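Local structure of flagellar hook associated protein type 3 FlgL (Legionella pneumophila subsp. pneumophila, 5YTI) at residues Q48-I59 with Y362-L373. The protein is a hook-associated protein of the flagellin family that probably serves as a structural component of the junction between flagellar hook and filament. Residues are numbered along the deposited sequence; the frame is centred on the assembly and turned at random.
Sequences QIELIKQRINNI and YLDISAATLKKL
R55 reaches across from helix 49-96 to Y362 of helix 316-374, and its chain can be followed atom by atom. CB points toward the partner helix; with CG anti to the backbone N (chi1 -156°), CG and CD lie against the phenol end, oblique to the ring, the two side chains crossing at about a right angle. CD also passes closest to S366 OG, and the bend at chi3 (-46°) then carries NE and the guanidinium on along the helix pair. NH1 stays 3.5 Å from Y362 OH without forming a hydrogen bond. A long arginine suits this place: its methylenes pack while its charge stays at the border. S366 spends its hydroxyl on its own helix, donating to Y362 O at 3.0 Å, and this small residue suits the level where the backbones come close, 6.9 Å from I52 CA to S366 CA.

Isoleucines and leucines, whose arms extend across the gap, make most of the remaining contact. I59 CD1 rests 4.0 Å from Y362 CD2 and also touches L363; I56 lies between L363 and L370. I52 sends CG2 to L370 and CD1 to the methyl of T369, whose hydroxyl is satisfied by I365 O. Beyond them L373 CD2 meets Q48 CG. The two long helices, antiparallel at 160° with segment axes 10.7 Å apart, are thus joined here by apolar packing, the R55 guanidinium and Q48 amide lying at its border.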
loop_
_atom_site.group_PDB
_atom_site.type_symbol
_atom_site.label_atom_id
_atom_site.label_comp_id
_atom_site.label_asym_id
_atom_site.label_seq_id
_atom_site.Cartn_x
_atom_site.Cartn_y
_atom_site.Cartn_z
ATOM N N GLN A 48 37.026 -37.249 0.311
ATOM C CA GLN A 48 36.280 -37.709 -0.892
ATOM C C GLN A 48 35.039 -38.500 -0.501
ATOM O O GLN A 48 33.934 -37.995 -0.657
ATOM C CB GLN A 48 37.157 -38.530 -1.850
ATOM C CG GLN A 48 36.486 -38.842 -3.193
ATOM C CD GLN A 48 36.065 -37.593 -3.973
ATOM O OE1 GLN A 48 35.150 -37.645 -4.797
ATOM N NE2 GLN A 48 36.733 -36.467 -3.713
ATOM N N ILE A 49 35.201 -39.720 0.004
ATOM C CA ILE A 49 34.035 -40.515 0.387
ATOM C C ILE A 49 33.324 -39.943 1.614
ATOM O O ILE A 49 32.104 -39.936 1.652
ATOM C CB ILE A 49 34.372 -41.999 0.629
ATOM C CG1 ILE A 49 33.091 -42.844 0.695
ATOM C CG2 ILE A 49 35.198 -42.174 1.901
ATOM C CD1 ILE A 49 33.367 -44.324 0.815
ATOM N N GLU A 50 34.060 -39.461 2.610
ATOM C CA GLU A 50 33.423 -38.814 3.764
ATOM C C GLU A 50 32.767 -37.500 3.309
ATOM O O GLU A 50 31.803 -37.043 3.923
ATOM C CB GLU A 50 34.429 -38.584 4.916
ATOM C CG GLU A 50 33.866 -37.908 6.177
ATOM C CD GLU A 50 32.735 -38.686 6.860
ATOM O OE1 GLU A 50 32.853 -39.926 7.042
ATOM O OE2 GLU A 50 31.718 -38.051 7.232
ATOM N N LEU A 51 33.292 -36.911 2.231
ATOM C CA LEU A 51 32.715 -35.697 1.625
ATOM C C LEU A 51 31.372 -35.973 0.939
ATOM O O LEU A 51 30.410 -35.246 1.142
ATOM C CB LEU A 51 33.683 -35.048 0.620
ATOM C CG LEU A 51 34.626 -33.981 1.186
ATOM C CD1 LEU A 51 35.571 -33.521 0.078
ATOM C CD2 LEU A 51 33.863 -32.811 1.820
ATOM N N ILE A 52 31.319 -37.027 0.134
ATOM C CA ILE A 52 30.078 -37.462 -0.476
ATOM C C ILE A 52 29.065 -37.909 0.578
ATOM O O ILE A 52 27.940 -37.425 0.587
ATOM C CB ILE A 52 30.313 -38.597 -1.450
ATOM C CG1 ILE A 52 31.234 -38.142 -2.567
ATOM C CG2 ILE A 52 28.994 -38.996 -2.067
ATOM C CD1 ILE A 52 31.692 -39.278 -3.447
ATOM N N LYS A 53 29.453 -38.813 1.472
ATOM C CA LYS A 53 28.638 -39.086 2.668
ATOM C C LYS A 53 27.971 -37.765 3.189
ATOM O O LYS A 53 26.745 -37.722 3.353
ATOM C CB LYS A 53 29.476 -39.799 3.767
ATOM C CG LYS A 53 28.690 -40.552 4.852
ATOM C CD LYS A 53 29.574 -41.562 5.622
ATOM C CE LYS A 53 30.033 -41.110 7.021
ATOM N N GLN A 54 28.753 -36.695 3.424
ATOM C CA GLN A 54 28.202 -35.439 4.008
ATOM C C GLN A 54 27.388 -34.630 2.980
ATOM O O GLN A 54 26.612 -33.764 3.375
ATOM C CB GLN A 54 29.287 -34.553 4.683
ATOM C CG GLN A 54 28.755 -33.692 5.837
ATOM N N ARG A 55 27.566 -34.921 1.684
ATOM C CA ARG A 55 26.804 -34.276 0.591
ATOM C C ARG A 55 25.419 -34.888 0.568
ATOM O O ARG A 55 24.405 -34.201 0.571
ATOM C CB ARG A 55 27.470 -34.484 -0.791
ATOM C CG ARG A 55 27.120 -33.419 -1.838
ATOM C CD ARG A 55 27.553 -33.727 -3.287
ATOM N NE ARG A 55 28.926 -34.232 -3.443
ATOM C CZ ARG A 55 30.051 -33.508 -3.376
ATOM N NH1 ARG A 55 30.031 -32.194 -3.140
ATOM N NH2 ARG A 55 31.226 -34.122 -3.532
ATOM N N ILE A 56 25.389 -36.209 0.559
ATOM C CA ILE A 56 24.147 -36.925 0.681
ATOM C C ILE A 56 23.439 -36.524 1.986
ATOM O O ILE A 56 22.227 -36.397 1.983
ATOM C CB ILE A 56 24.388 -38.436 0.581
ATOM C CG1 ILE A 56 24.983 -38.781 -0.784
ATOM C CG2 ILE A 56 23.104 -39.213 0.779
ATOM C CD1 ILE A 56 25.692 -40.114 -0.754
ATOM N N ASN A 57 24.156 -36.289 3.082
ATOM C CA ASN A 57 23.489 -35.829 4.308
ATOM C C ASN A 57 22.876 -34.436 4.082
ATOM O O ASN A 57 21.765 -34.141 4.558
ATOM C CB ASN A 57 24.440 -35.798 5.510
ATOM C CG ASN A 57 24.751 -37.178 6.049
ATOM O OD1 ASN A 57 23.862 -38.017 6.144
ATOM N ND2 ASN A 57 26.019 -37.417 6.417
ATOM N N ASN A 58 23.592 -33.582 3.353
ATOM C CA ASN A 58 23.045 -32.268 2.961
ATOM C C ASN A 58 21.761 -32.428 2.100
ATOM O O ASN A 58 20.742 -31.779 2.376
ATOM C CB ASN A 58 24.112 -31.397 2.245
ATOM C CG ASN A 58 25.111 -30.787 3.213
ATOM O OD1 ASN A 58 24.732 -30.342 4.289
ATOM N ND2 ASN A 58 26.384 -30.771 2.847
ATOM N N ILE A 59 21.816 -33.311 1.096
ATOM C CA ILE A 59 20.694 -33.556 0.187
ATOM C C ILE A 59 19.420 -34.019 0.895
ATOM O O ILE A 59 18.323 -33.628 0.513
ATOM C CB ILE A 59 21.044 -34.599 -0.883
ATOM C CG1 ILE A 59 22.081 -34.035 -1.843
ATOM C CG2 ILE A 59 19.796 -35.002 -1.657
ATOM C CD1 ILE A 59 22.480 -34.999 -2.945
ATOM N N TYR A 362 21.339 -34.215 -8.602
ATOM C CA TYR A 362 22.552 -34.055 -7.768
ATOM C C TYR A 362 22.803 -35.285 -6.868
ATOM O O TYR A 362 23.866 -35.421 -6.269
ATOM C CB TYR A 362 22.402 -32.767 -6.920
ATOM C CG TYR A 362 23.624 -32.257 -6.144
ATOM C CD1 TYR A 362 24.914 -32.317 -6.684
ATOM C CD2 TYR A 362 23.473 -31.659 -4.881
ATOM C CE1 TYR A 362 26.015 -31.838 -5.976
ATOM C CE2 TYR A 362 24.566 -31.174 -4.173
ATOM C CZ TYR A 362 25.830 -31.265 -4.726
ATOM O OH TYR A 362 26.913 -30.785 -4.036
ATOM N N LEU A 363 21.814 -36.170 -6.772
ATOM C CA LEU A 363 21.958 -37.462 -6.093
ATOM C C LEU A 363 22.258 -38.561 -7.118
ATOM O O LEU A 363 23.164 -39.372 -6.927
ATOM C CB LEU A 363 20.655 -37.782 -5.366
ATOM C CG LEU A 363 20.523 -39.067 -4.563
ATOM C CD1 LEU A 363 21.169 -38.872 -3.207
ATOM C CD2 LEU A 363 19.043 -39.432 -4.433
ATOM N N ASP A 364 21.489 -38.587 -8.206
ATOM C CA ASP A 364 21.763 -39.503 -9.300
ATOM C C ASP A 364 23.266 -39.327 -9.659
ATOM O O ASP A 364 23.936 -40.315 -9.990
ATOM C CB ASP A 364 20.829 -39.274 -10.525
ATOM C CG ASP A 364 19.344 -39.814 -10.338
ATOM O OD1 ASP A 364 18.931 -40.339 -9.274
ATOM O OD2 ASP A 364 18.557 -39.686 -11.307
ATOM N N ILE A 365 23.798 -38.093 -9.553
ATOM C CA ILE A 365 25.245 -37.836 -9.775
ATOM C C ILE A 365 26.163 -38.317 -8.645
ATOM O O ILE A 365 27.259 -38.794 -8.905
ATOM C CB ILE A 365 25.562 -36.337 -10.011
ATOM C CG1 ILE A 365 25.061 -35.900 -11.392
ATOM C CG2 ILE A 365 27.071 -36.071 -9.905
ATOM C CD1 ILE A 365 25.626 -34.579 -11.892
ATOM N N SER A 366 25.747 -38.156 -7.394
ATOM C CA SER A 366 26.542 -38.652 -6.267
ATOM C C SER A 366 26.533 -40.174 -6.207
ATOM O O SER A 366 27.497 -40.780 -5.752
ATOM C CB SER A 366 26.039 -38.083 -4.932
ATOM O OG SER A 366 26.230 -36.673 -4.850
ATOM N N ALA A 367 25.448 -40.801 -6.641
ATOM C CA ALA A 367 25.420 -42.254 -6.670
ATOM C C ALA A 367 26.465 -42.773 -7.651
ATOM O O ALA A 367 27.123 -43.781 -7.392
ATOM C CB ALA A 367 24.042 -42.761 -7.055
ATOM N N ALA A 368 26.619 -42.078 -8.774
ATOM C CA ALA A 368 27.536 -42.510 -9.818
ATOM C C ALA A 368 28.999 -42.246 -9.441
ATOM O O ALA A 368 29.882 -43.019 -9.809
ATOM C CB ALA A 368 27.187 -41.854 -11.145
ATOM N N THR A 369 29.247 -41.161 -8.705
ATOM C CA THR A 369 30.564 -40.910 -8.094
ATOM C C THR A 369 30.917 -42.050 -7.100
ATOM O O THR A 369 32.083 -42.449 -7.014
ATOM C CB THR A 369 30.654 -39.493 -7.424
ATOM O OG1 THR A 369 30.339 -38.474 -8.376
ATOM C CG2 THR A 369 32.051 -39.191 -6.906
ATOM N N LEU A 370 29.931 -42.594 -6.379
ATOM C CA LEU A 370 30.194 -43.763 -5.523
ATOM C C LEU A 370 30.477 -45.028 -6.343
ATOM O O LEU A 370 31.472 -45.684 -6.079
ATOM C CB LEU A 370 29.055 -44.024 -4.523
ATOM C CG LEU A 370 28.881 -43.074 -3.327
ATOM C CD1 LEU A 370 27.666 -43.506 -2.529
ATOM C CD2 LEU A 370 30.103 -43.020 -2.422
ATOM N N LYS A 371 29.615 -45.361 -7.319
ATOM C CA LYS A 371 29.840 -46.517 -8.214
ATOM C C LYS A 371 31.233 -46.458 -8.868
ATOM O O LYS A 371 31.973 -47.437 -8.805
ATOM C CB LYS A 371 28.749 -46.633 -9.288
ATOM N N LYS A 372 31.588 -45.302 -9.453
ATOM C CA LYS A 372 32.898 -45.060 -10.128
ATOM C C LYS A 372 34.094 -44.891 -9.174
ATOM O O LYS A 372 35.249 -44.897 -9.610
ATOM C CB LYS A 372 32.828 -43.817 -11.044
ATOM N N LEU A 373 33.819 -44.716 -7.885
ATOM C CA LEU A 373 34.862 -44.589 -6.865
ATOM C C LEU A 373 35.073 -45.904 -6.141
ATOM O O LEU A 373 36.173 -46.199 -5.684
ATOM C CB LEU A 373 34.480 -43.527 -5.841
ATOM C CG LEU A 373 35.503 -43.212 -4.755
ATOM C CD1 LEU A 373 36.673 -42.422 -5.329
ATOM C CD2 LEU A 373 34.819 -42.442 -3.638
#